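Local coordinates for protein acetyltransferase, GNAT family (PDB 3FBU) that probably transfers an acetyl group from acetyl-coenzyme A to an acceptor substrate, as a GNAT-family enzyme that binds coenzyme A, at residues F13-W18 / T44-N49. Residues are numbered along the deposited sequence.
Sequences FEFKDW and TRNFVN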
loop_
_atom_site.group_PDB
_atom_site.type_symbol
_atom_site.label_atom_id
_atom_site.label_comp_id
_atom_site.label_asym_id
_atom_site.label_seq_id
_atom_site.Cartn_x
_atom_site.Cartn_y
_atom_site.Cartn_z
ATOM N N PHE A 13 -12.531 25.713 4.539
ATOM C CA PHE A 13 -13.638 24.914 5.055
ATOM C C PHE A 13 -14.898 25.777 5.216
ATOM O O PHE A 13 -14.789 26.950 5.532
ATOM C CB PHE A 13 -13.283 24.371 6.444
ATOM C CG PHE A 13 -12.541 23.059 6.430
ATOM C CD1 PHE A 13 -13.124 21.924 5.900
ATOM C CD2 PHE A 13 -11.276 22.945 7.020
ATOM C CE1 PHE A 13 -12.450 20.688 5.918
ATOM C CE2 PHE A 13 -10.595 21.736 7.020
ATOM C CZ PHE A 13 -11.179 20.599 6.474
ATOM N N GLU A 14 -16.054 25.184 4.950
ATOM C CA GLU A 14 -17.342 25.653 5.459
ATOM C C GLU A 14 -17.775 24.643 6.516
ATOM O O GLU A 14 -17.419 23.470 6.425
ATOM C CB GLU A 14 -18.379 25.680 4.343
ATOM C CG GLU A 14 -17.958 26.452 3.121
ATOM C CD GLU A 14 -17.856 27.941 3.367
ATOM O OE1 GLU A 14 -18.667 28.497 4.153
ATOM O OE2 GLU A 14 -16.963 28.572 2.754
ATOM N N PHE A 15 -18.563 25.076 7.488
ATOM C CA PHE A 15 -18.954 24.194 8.564
ATOM C C PHE A 15 -19.634 22.919 8.072
ATOM O O PHE A 15 -19.401 21.878 8.602
ATOM C CB PHE A 15 -19.761 24.888 9.671
ATOM C CG PHE A 15 -19.860 24.091 10.893
ATOM C CD1 PHE A 15 -18.763 23.888 11.699
ATOM C CD2 PHE A 15 -21.034 23.488 11.245
ATOM C CE1 PHE A 15 -18.861 23.119 12.803
ATOM C CE2 PHE A 15 -21.123 22.744 12.352
ATOM C CZ PHE A 15 -20.031 22.544 13.139
ATOM N N LYS A 16 -20.453 23.009 7.038
ATOM C CA LYS A 16 -21.120 21.809 6.587
ATOM C C LYS A 16 -20.182 20.768 5.979
ATOM O O LYS A 16 -20.583 19.681 5.752
ATOM C CB LYS A 16 -22.277 22.087 5.656
ATOM C CG LYS A 16 -22.004 22.731 4.444
ATOM C CD LYS A 16 -23.349 22.885 3.744
ATOM C CE LYS A 16 -23.337 24.046 2.825
ATOM N NZ LYS A 16 -24.196 23.952 1.665
ATOM N N ASP A 17 -18.919 21.115 5.758
ATOM C CA ASP A 17 -17.957 20.101 5.361
ATOM C C ASP A 17 -17.680 19.036 6.421
ATOM O O ASP A 17 -17.133 18.042 6.102
ATOM C CB ASP A 17 -16.623 20.746 4.994
ATOM C CG ASP A 17 -16.699 21.657 3.795
ATOM O OD1 ASP A 17 -17.424 21.376 2.869
ATOM O OD2 ASP A 17 -16.020 22.645 3.806
ATOM N N TRP A 18 -18.015 19.266 7.688
ATOM C CA TRP A 18 -17.564 18.382 8.769
ATOM C C TRP A 18 -17.963 16.911 8.592
ATOM O O TRP A 18 -17.181 16.015 8.890
ATOM C CB TRP A 18 -17.949 18.930 10.151
ATOM C CG TRP A 18 -19.332 18.675 10.611
ATOM C CD1 TRP A 18 -20.385 19.545 10.550
ATOM C CD2 TRP A 18 -19.802 17.519 11.295
ATOM N NE1 TRP A 18 -21.492 18.984 11.109
ATOM C CE2 TRP A 18 -21.168 17.733 11.575
ATOM C CE3 TRP A 18 -19.215 16.294 11.663
ATOM C CZ2 TRP A 18 -21.956 16.775 12.207
ATOM C CZ3 TRP A 18 -19.998 15.345 12.288
ATOM C CH2 TRP A 18 -21.355 15.592 12.561
ATOM N N THR A 44 -14.196 16.302 15.140
ATOM C CA THR A 44 -14.251 16.768 13.753
ATOM C C THR A 44 -14.910 18.138 13.624
ATOM O O THR A 44 -14.395 18.999 12.913
ATOM C CB THR A 44 -14.900 15.764 12.827
ATOM O OG1 THR A 44 -14.237 14.490 12.974
ATOM C CG2 THR A 44 -14.795 16.257 11.334
ATOM N N ARG A 45 -16.053 18.354 14.269
ATOM C CA ARG A 45 -16.693 19.679 14.257
ATOM C C ARG A 45 -15.760 20.789 14.773
ATOM O O ARG A 45 -15.672 21.897 14.195
ATOM C CB ARG A 45 -18.008 19.634 15.054
ATOM C CG ARG A 45 -19.161 18.877 14.351
ATOM C CD ARG A 45 -20.487 19.026 15.133
ATOM N NE ARG A 45 -20.414 18.357 16.429
ATOM C CZ ARG A 45 -20.988 17.186 16.751
ATOM N NH1 ARG A 45 -21.742 16.491 15.883
ATOM N NH2 ARG A 45 -20.827 16.709 17.988
ATOM N N ASN A 46 -15.058 20.487 15.863
ATOM C CA ASN A 46 -14.098 21.434 16.433
ATOM C C ASN A 46 -12.977 21.745 15.426
ATOM O O ASN A 46 -12.599 22.893 15.232
ATOM C CB ASN A 46 -13.467 20.851 17.712
ATOM C CG ASN A 46 -14.417 20.825 18.916
ATOM O OD1 ASN A 46 -15.430 21.529 18.967
ATOM N ND2 ASN A 46 -14.053 20.014 19.919
ATOM N N PHE A 47 -12.455 20.704 14.803
ATOM C CA PHE A 47 -11.383 20.829 13.803
ATOM C C PHE A 47 -11.818 21.732 12.644
ATOM O O PHE A 47 -11.120 22.683 12.282
ATOM C CB PHE A 47 -10.996 19.438 13.314
ATOM C CG PHE A 47 -10.078 19.435 12.130
ATOM C CD1 PHE A 47 -8.753 19.793 12.259
ATOM C CD2 PHE A 47 -10.536 19.043 10.884
ATOM C CE1 PHE A 47 -7.894 19.767 11.136
ATOM C CE2 PHE A 47 -9.697 19.034 9.792
ATOM C CZ PHE A 47 -8.369 19.392 9.926
ATOM N N VAL A 48 -12.990 21.459 12.076
ATOM C CA VAL A 48 -13.481 22.261 10.944
ATOM C C VAL A 48 -13.699 23.701 11.348
ATOM O O VAL A 48 -13.271 24.631 10.654
ATOM C CB VAL A 48 -14.779 21.648 10.320
ATOM C CG1 VAL A 48 -15.336 22.576 9.237
ATOM C CG2 VAL A 48 -14.463 20.224 9.771
ATOM N N ASN A 49 -14.344 23.902 12.503
ATOM C CA ASN A 49 -14.589 25.241 13.002
ATOM C C ASN A 49 -13.296 26.006 13.198
ATOM O O ASN A 49 -13.194 27.167 12.820
ATOM C CB ASN A 49 -15.302 25.185 14.352
ATOM C CG ASN A 49 -15.398 26.551 14.990
ATOM O OD1 ASN A 49 -16.155 27.409 14.505
ATOM N ND2 ASN A 49 -14.607 26.783 16.067
#
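Packing without a crossing hydrogen bond joins F13-W18 to the helical turns T44-N49, side chains meeting side chains and backbone. V48 points toward the loop and lies between F13, F15 and W18: CG1 is 3.9 Å from F13 CB and 3.6 Å from E14 O, while CG2 sits over one face of the F13 ring and 3.7 Å from W18 CB. W18, in a p rotamer, lays its indole along R45, whose CG is 3.6 Å from the centroid of the five-membered ring, a CH-pi contact; the chain then bends at chi3 (m), bringing R45 CZ over the six-membered ring, 4.9 Å from its centroid, a cation-pi pair. F15, chi1 t, reaches across so that CE1 comes edge-on to R45 O at 3.7 Å. The F13 and F47 rings meet obliquely, F13 CZ to F47 CE2 4.0 Å. D17 (chi1 m) turns OD2 to E14 N, 2.8 Å, and D17 N bonds E14 O, closing a turn before helix 18-25; OD2 also forms a salt bridge with R11. T44 puts CG2 3.4 Å from W18 O, its OG1 bonded to H22. Helices 18-25 and 41-50, packed together here, link strands 8-10 and 58-63 of the GNAT fold; F13 also touches V21, P60 of strand 58-63 and H72 of strand 68-79.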